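Local coordinates for pre-crRNA processing endonuclease (Streptococcus mutans, PDB 4R0J), which probably binds and cleaves precursor CRISPR RNA, as a Cas5-family endonuclease of subtype I-C in antiviral defence, at residues Thr62-Val67 / Val97-Lys102; Ile170-Met175 / Thr194-Glu199. All coordinates share one frame; numbering follows the deposited sequence.

Interaction 1 of 2, residues Thr62-Val67 / Val97-Lys102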
# COMPACT_ATOMS: atom_id res chain seq x y z
N THR A 62 -3.65 0.04 6.72
CA THR A 62 -3.65 -0.90 7.84
C THR A 62 -3.61 -2.38 7.46
O THR A 62 -3.10 -3.20 8.23
CB THR A 62 -4.81 -0.64 8.83
OG1 THR A 62 -6.06 -0.84 8.17
CG2 THR A 62 -4.73 0.79 9.37
N GLU A 63 -4.18 -2.74 6.31
CA GLU A 63 -4.21 -4.16 5.89
C GLU A 63 -4.33 -4.28 4.37
O GLU A 63 -4.93 -3.43 3.72
CB GLU A 63 -5.38 -4.91 6.56
CG GLU A 63 -5.31 -6.44 6.47
CD GLU A 63 -6.48 -7.13 7.16
OE1 GLU A 63 -7.65 -6.83 6.82
OE2 GLU A 63 -6.24 -7.97 8.05
N VAL A 64 -3.74 -5.33 3.81
CA VAL A 64 -3.94 -5.64 2.41
C VAL A 64 -4.30 -7.12 2.27
O VAL A 64 -3.80 -7.95 3.03
CB VAL A 64 -2.71 -5.29 1.52
CG1 VAL A 64 -1.48 -6.12 1.92
CG2 VAL A 64 -3.03 -5.51 0.05
N LYS A 65 -5.20 -7.43 1.35
CA LYS A 65 -5.49 -8.83 1.04
C LYS A 65 -4.94 -9.13 -0.35
O LYS A 65 -5.19 -8.38 -1.31
CB LYS A 65 -6.98 -9.13 1.15
CG LYS A 65 -7.52 -8.98 2.57
CD LYS A 65 -8.94 -9.48 2.70
CE LYS A 65 -9.46 -9.32 4.12
NZ LYS A 65 -10.89 -9.70 4.23
N VAL A 66 -4.16 -10.21 -0.44
CA VAL A 66 -3.58 -10.68 -1.69
C VAL A 66 -4.56 -11.69 -2.27
O VAL A 66 -4.75 -12.77 -1.70
CB VAL A 66 -2.25 -11.36 -1.43
CG1 VAL A 66 -1.64 -11.93 -2.71
CG2 VAL A 66 -1.30 -10.37 -0.74
N VAL A 67 -5.23 -11.32 -3.36
CA VAL A 67 -6.33 -12.15 -3.85
C VAL A 67 -5.89 -13.31 -4.73
O VAL A 67 -6.42 -14.43 -4.65
CB VAL A 67 -7.33 -11.29 -4.63
CG1 VAL A 67 -8.41 -12.16 -5.27
CG2 VAL A 67 -7.94 -10.23 -3.70
N VAL A 97 -1.98 -9.42 -10.74
CA VAL A 97 -2.16 -9.16 -9.32
C VAL A 97 -3.49 -8.47 -9.02
O VAL A 97 -4.03 -7.73 -9.85
CB VAL A 97 -1.00 -8.31 -8.74
CG1 VAL A 97 0.32 -9.02 -8.98
CG2 VAL A 97 -0.99 -6.90 -9.35
N GLU A 98 -4.02 -8.76 -7.84
CA GLU A 98 -5.19 -8.09 -7.30
C GLU A 98 -5.01 -7.94 -5.81
O GLU A 98 -4.76 -8.94 -5.10
CB GLU A 98 -6.47 -8.87 -7.63
CG GLU A 98 -7.68 -8.29 -6.94
CD GLU A 98 -8.98 -8.91 -7.40
OE1 GLU A 98 -9.03 -9.44 -8.53
OE2 GLU A 98 -9.95 -8.84 -6.63
N TYR A 99 -5.12 -6.71 -5.31
CA TYR A 99 -5.01 -6.44 -3.89
C TYR A 99 -6.24 -5.70 -3.42
O TYR A 99 -6.78 -4.87 -4.14
CB TYR A 99 -3.75 -5.60 -3.60
CG TYR A 99 -2.51 -6.23 -4.17
CD1 TYR A 99 -2.02 -7.42 -3.66
CD2 TYR A 99 -1.84 -5.64 -5.24
CE1 TYR A 99 -0.90 -8.03 -4.19
CE2 TYR A 99 -0.72 -6.24 -5.78
CZ TYR A 99 -0.24 -7.43 -5.24
OH TYR A 99 0.86 -8.03 -5.77
N LEU A 100 -6.70 -6.05 -2.23
CA LEU A 100 -7.75 -5.29 -1.56
C LEU A 100 -7.08 -4.56 -0.41
O LEU A 100 -6.39 -5.17 0.41
CB LEU A 100 -8.84 -6.23 -1.04
CG LEU A 100 -9.32 -7.33 -1.99
CD1 LEU A 100 -10.40 -8.20 -1.31
CD2 LEU A 100 -9.85 -6.73 -3.29
N VAL A 101 -7.26 -3.24 -0.36
CA VAL A 101 -6.55 -2.43 0.63
C VAL A 101 -7.52 -1.75 1.58
O VAL A 101 -8.53 -1.18 1.16
CB VAL A 101 -5.67 -1.37 -0.04
CG1 VAL A 101 -4.92 -0.60 1.03
CG2 VAL A 101 -4.69 -2.03 -0.99
N LYS A 102 -7.22 -1.84 2.87
CA LYS A 102 -8.00 -1.16 3.90
C LYS A 102 -7.14 -0.04 4.47
O LYS A 102 -5.99 -0.26 4.89
CB LYS A 102 -8.40 -2.14 4.99
CG LYS A 102 -9.11 -1.52 6.18
CD LYS A 102 -9.44 -2.57 7.25
CE LYS A 102 -10.01 -1.92 8.51
NZ LYS A 102 -10.27 -2.94 9.58
O HOH W 1 -7.06 -2.51 10.04
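V64 and V66 lie beside Y99 on one face of an antiparallel strand pair, 57-66 and 97-107. With 147-152 and 11-17 these form the ferredoxin-like (RRM-like) core, in the order 147-152, 11-17, 97-107, 57-66, of a larger antiparallel sheet that continues through 202-215. The short axes run at 158° and come within 4.5 Å. In V64, chi1 62° sets CG1 between the backbone N and the carbonyl carbon and CG2 anti to N, on the side of Y99; CG2 meets Y99 CB at 3.7 Å and V101 CG2 at 4.0 Å. The Y99 ring turns its edge to K65 O and V66 CA. L44 packs on V64 and V101, so helix 41-51 lies over this face.

E63, K65, L100 and K102 occupy the opposite face. V67, just past the strand end, crosses L100 at about a right angle, its CG2 3.6 Å from L100 CG. Y158 of helix 155-160 hydrogen-bonds E63 OE1 through OH and K65 NZ through O, and makes a cation-pi contact with K65; E63 OE2 also salt-bridges K204.

From V67 N–E98 O to K102 N–E63 O (178° at the hydrogen) the ladder is regular. Just beyond comes a classic beta bulge: K102 O takes T62 N at 3.0 Å and E63 N weakly at 3.4 Å. Beside it, one water hydrogen-bonds T62 OG1 at 2.7 Å and weakly accepts from K102 NZ at 3.3 Å.

Interaction 2 of 2, residues Ile170-Met175 / Thr194-Glu199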
# COMPACT_ATOMS: atom_id res chain seq x y z
N ILE A 170 1.43 -17.82 5.96
CA ILE A 170 2.70 -17.92 5.27
C ILE A 170 3.67 -16.85 5.73
O ILE A 170 3.32 -15.66 5.76
CB ILE A 170 2.52 -17.76 3.75
CG1 ILE A 170 1.62 -18.89 3.21
CG2 ILE A 170 3.84 -17.77 3.04
CD1 ILE A 170 1.44 -18.86 1.72
N ASP A 171 4.88 -17.26 6.09
CA ASP A 171 5.95 -16.30 6.38
C ASP A 171 6.57 -15.82 5.08
O ASP A 171 7.18 -16.60 4.34
CB ASP A 171 7.00 -16.97 7.27
CG ASP A 171 8.16 -16.06 7.61
OD1 ASP A 171 8.10 -14.85 7.30
OD2 ASP A 171 9.14 -16.56 8.21
N LEU A 172 6.41 -14.53 4.78
CA LEU A 172 6.96 -13.97 3.55
C LEU A 172 8.35 -13.39 3.75
O LEU A 172 8.95 -12.84 2.81
CB LEU A 172 6.01 -12.90 2.99
CG LEU A 172 4.66 -13.47 2.55
CD1 LEU A 172 3.73 -12.35 2.08
CD2 LEU A 172 4.84 -14.54 1.47
N GLY A 173 8.88 -13.52 4.96
CA GLY A 173 10.23 -13.09 5.26
C GLY A 173 10.31 -11.61 5.55
O GLY A 173 9.30 -10.91 5.56
N ILE A 174 11.52 -11.13 5.80
CA ILE A 174 11.75 -9.72 6.06
C ILE A 174 11.54 -8.90 4.79
O ILE A 174 12.05 -9.23 3.73
CB ILE A 174 13.18 -9.49 6.59
CG1 ILE A 174 13.43 -10.32 7.85
CG2 ILE A 174 13.44 -8.00 6.81
CD1 ILE A 174 12.53 -9.98 9.01
N MSE A 175 10.76 -7.82 4.91
CA MSE A 175 10.50 -6.96 3.77
C MSE A 175 10.69 -5.49 4.15
O MSE A 175 10.42 -5.09 5.28
CB MSE A 175 9.08 -7.18 3.25
CG MSE A 175 8.85 -8.58 2.73
SE MSE A 175 7.11 -8.75 1.86
CE MSE A 175 7.18 -7.22 0.69
N THR A 194 10.42 -5.14 8.11
CA THR A 194 9.50 -5.84 8.98
C THR A 194 9.36 -7.31 8.61
O THR A 194 9.37 -7.66 7.43
CB THR A 194 8.09 -5.18 8.92
OG1 THR A 194 7.20 -5.84 9.82
CG2 THR A 194 7.53 -5.25 7.50
N LYS A 195 9.25 -8.16 9.63
CA LYS A 195 8.80 -9.53 9.41
C LYS A 195 7.43 -9.44 8.78
O LYS A 195 6.60 -8.63 9.21
CB LYS A 195 8.71 -10.28 10.73
CG LYS A 195 10.03 -10.51 11.42
CD LYS A 195 9.84 -11.50 12.58
CE LYS A 195 11.14 -11.74 13.33
NZ LYS A 195 10.95 -12.80 14.37
N THR A 196 7.19 -10.23 7.74
CA THR A 196 5.94 -10.13 7.00
C THR A 196 5.21 -11.47 7.01
O THR A 196 5.73 -12.45 6.48
CB THR A 196 6.20 -9.71 5.56
OG1 THR A 196 6.84 -8.42 5.56
CG2 THR A 196 4.89 -9.61 4.78
N VAL A 197 4.03 -11.51 7.61
CA VAL A 197 3.25 -12.76 7.68
C VAL A 197 1.92 -12.52 6.96
O VAL A 197 1.23 -11.52 7.19
CB VAL A 197 2.99 -13.18 9.13
CG1 VAL A 197 2.02 -14.36 9.20
CG2 VAL A 197 4.31 -13.51 9.84
N MSE A 198 1.56 -13.45 6.08
CA MSE A 198 0.30 -13.36 5.36
C MSE A 198 -0.62 -14.46 5.90
O MSE A 198 -0.35 -15.63 5.71
CB MSE A 198 0.52 -13.52 3.86
CG MSE A 198 -0.75 -13.45 3.01
SE MSE A 198 -0.36 -13.55 1.09
CE MSE A 198 0.46 -15.34 1.07
N GLU A 199 -1.67 -14.04 6.58
CA GLU A 199 -2.60 -14.93 7.25
C GLU A 199 -3.92 -14.96 6.49
O GLU A 199 -4.65 -13.96 6.44
CB GLU A 199 -2.83 -14.44 8.68
CG GLU A 199 -3.65 -15.41 9.53
CD GLU A 199 -3.74 -14.97 10.98
OE1 GLU A 199 -3.88 -13.75 11.23
OE2 GLU A 199 -3.66 -15.83 11.87
O HOH W 2 9.06 -12.70 8.75
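I170 and M198 exchange two backbone hydrogen bonds across the hairpin of strands 169-179 and 191-199, and M175 and T194 exchange two more at the other end. I170 N reaches M198 O at 2.8 Å; M175 N reaches T194 O at 2.9 Å. Between these pairs the register slips by one residue. T196 O accepts from L172 N at 2.8 Å, whereas T196 N turns to G173 O in a weak, bent bond (3.1 Å, 130° at the hydrogen). A water supplements T196 N, accepting from it weakly while donating to D171 OD1. That carboxylate oxygen also receives G173 N at 2.8 Å, from above the carboxylate plane: an Asx turn coinciding with the slip and with the positive phi of G173 (82°). T194 OG1 donates to K195 O.

On the face of I170, M198, M175 and T196, I170 CD1 makes an apolar contact with M198 CE at 3.7 Å, as does L172 CD1 with M198 CB at 3.9 Å. M175, a selenomethionine like M198, crosses T196 at about a right angle, its CB 3.4 Å from T196 OG1.

Strand 169-179 forms one edge of the large sheet within this chain. Strand 191-199 lies between it and strand 202-215, whose I203 touches both L172 and M198, while M175 packs on the loop residues Y36, V38 and T40.

Overall arrangement
Both interactions are antiparallel pairs of one sheet, burying similar areas (527 and 530 Å²), but they differ in depth. The centre of interaction 1 is about 8 Å from the centre of the chain, and none of its touching residues is exposed; that of interaction 2 is about 15 Å away, at the edge of the sheet, with four exposed. Interaction 1 sets a buried valine/tyrosine face under helix 41-51 against a charged face bonded to Y158 and K204. In interaction 2 the exposed side carries D171, satisfied by G173 N and water, and the selenomethionines are buried. Register irregularities lie at the T62/K102 end of the first segments and mid-ladder in the second. Strand 202-215 separates them, yet V66 CG2 lies 3.8 Å from M198 SE.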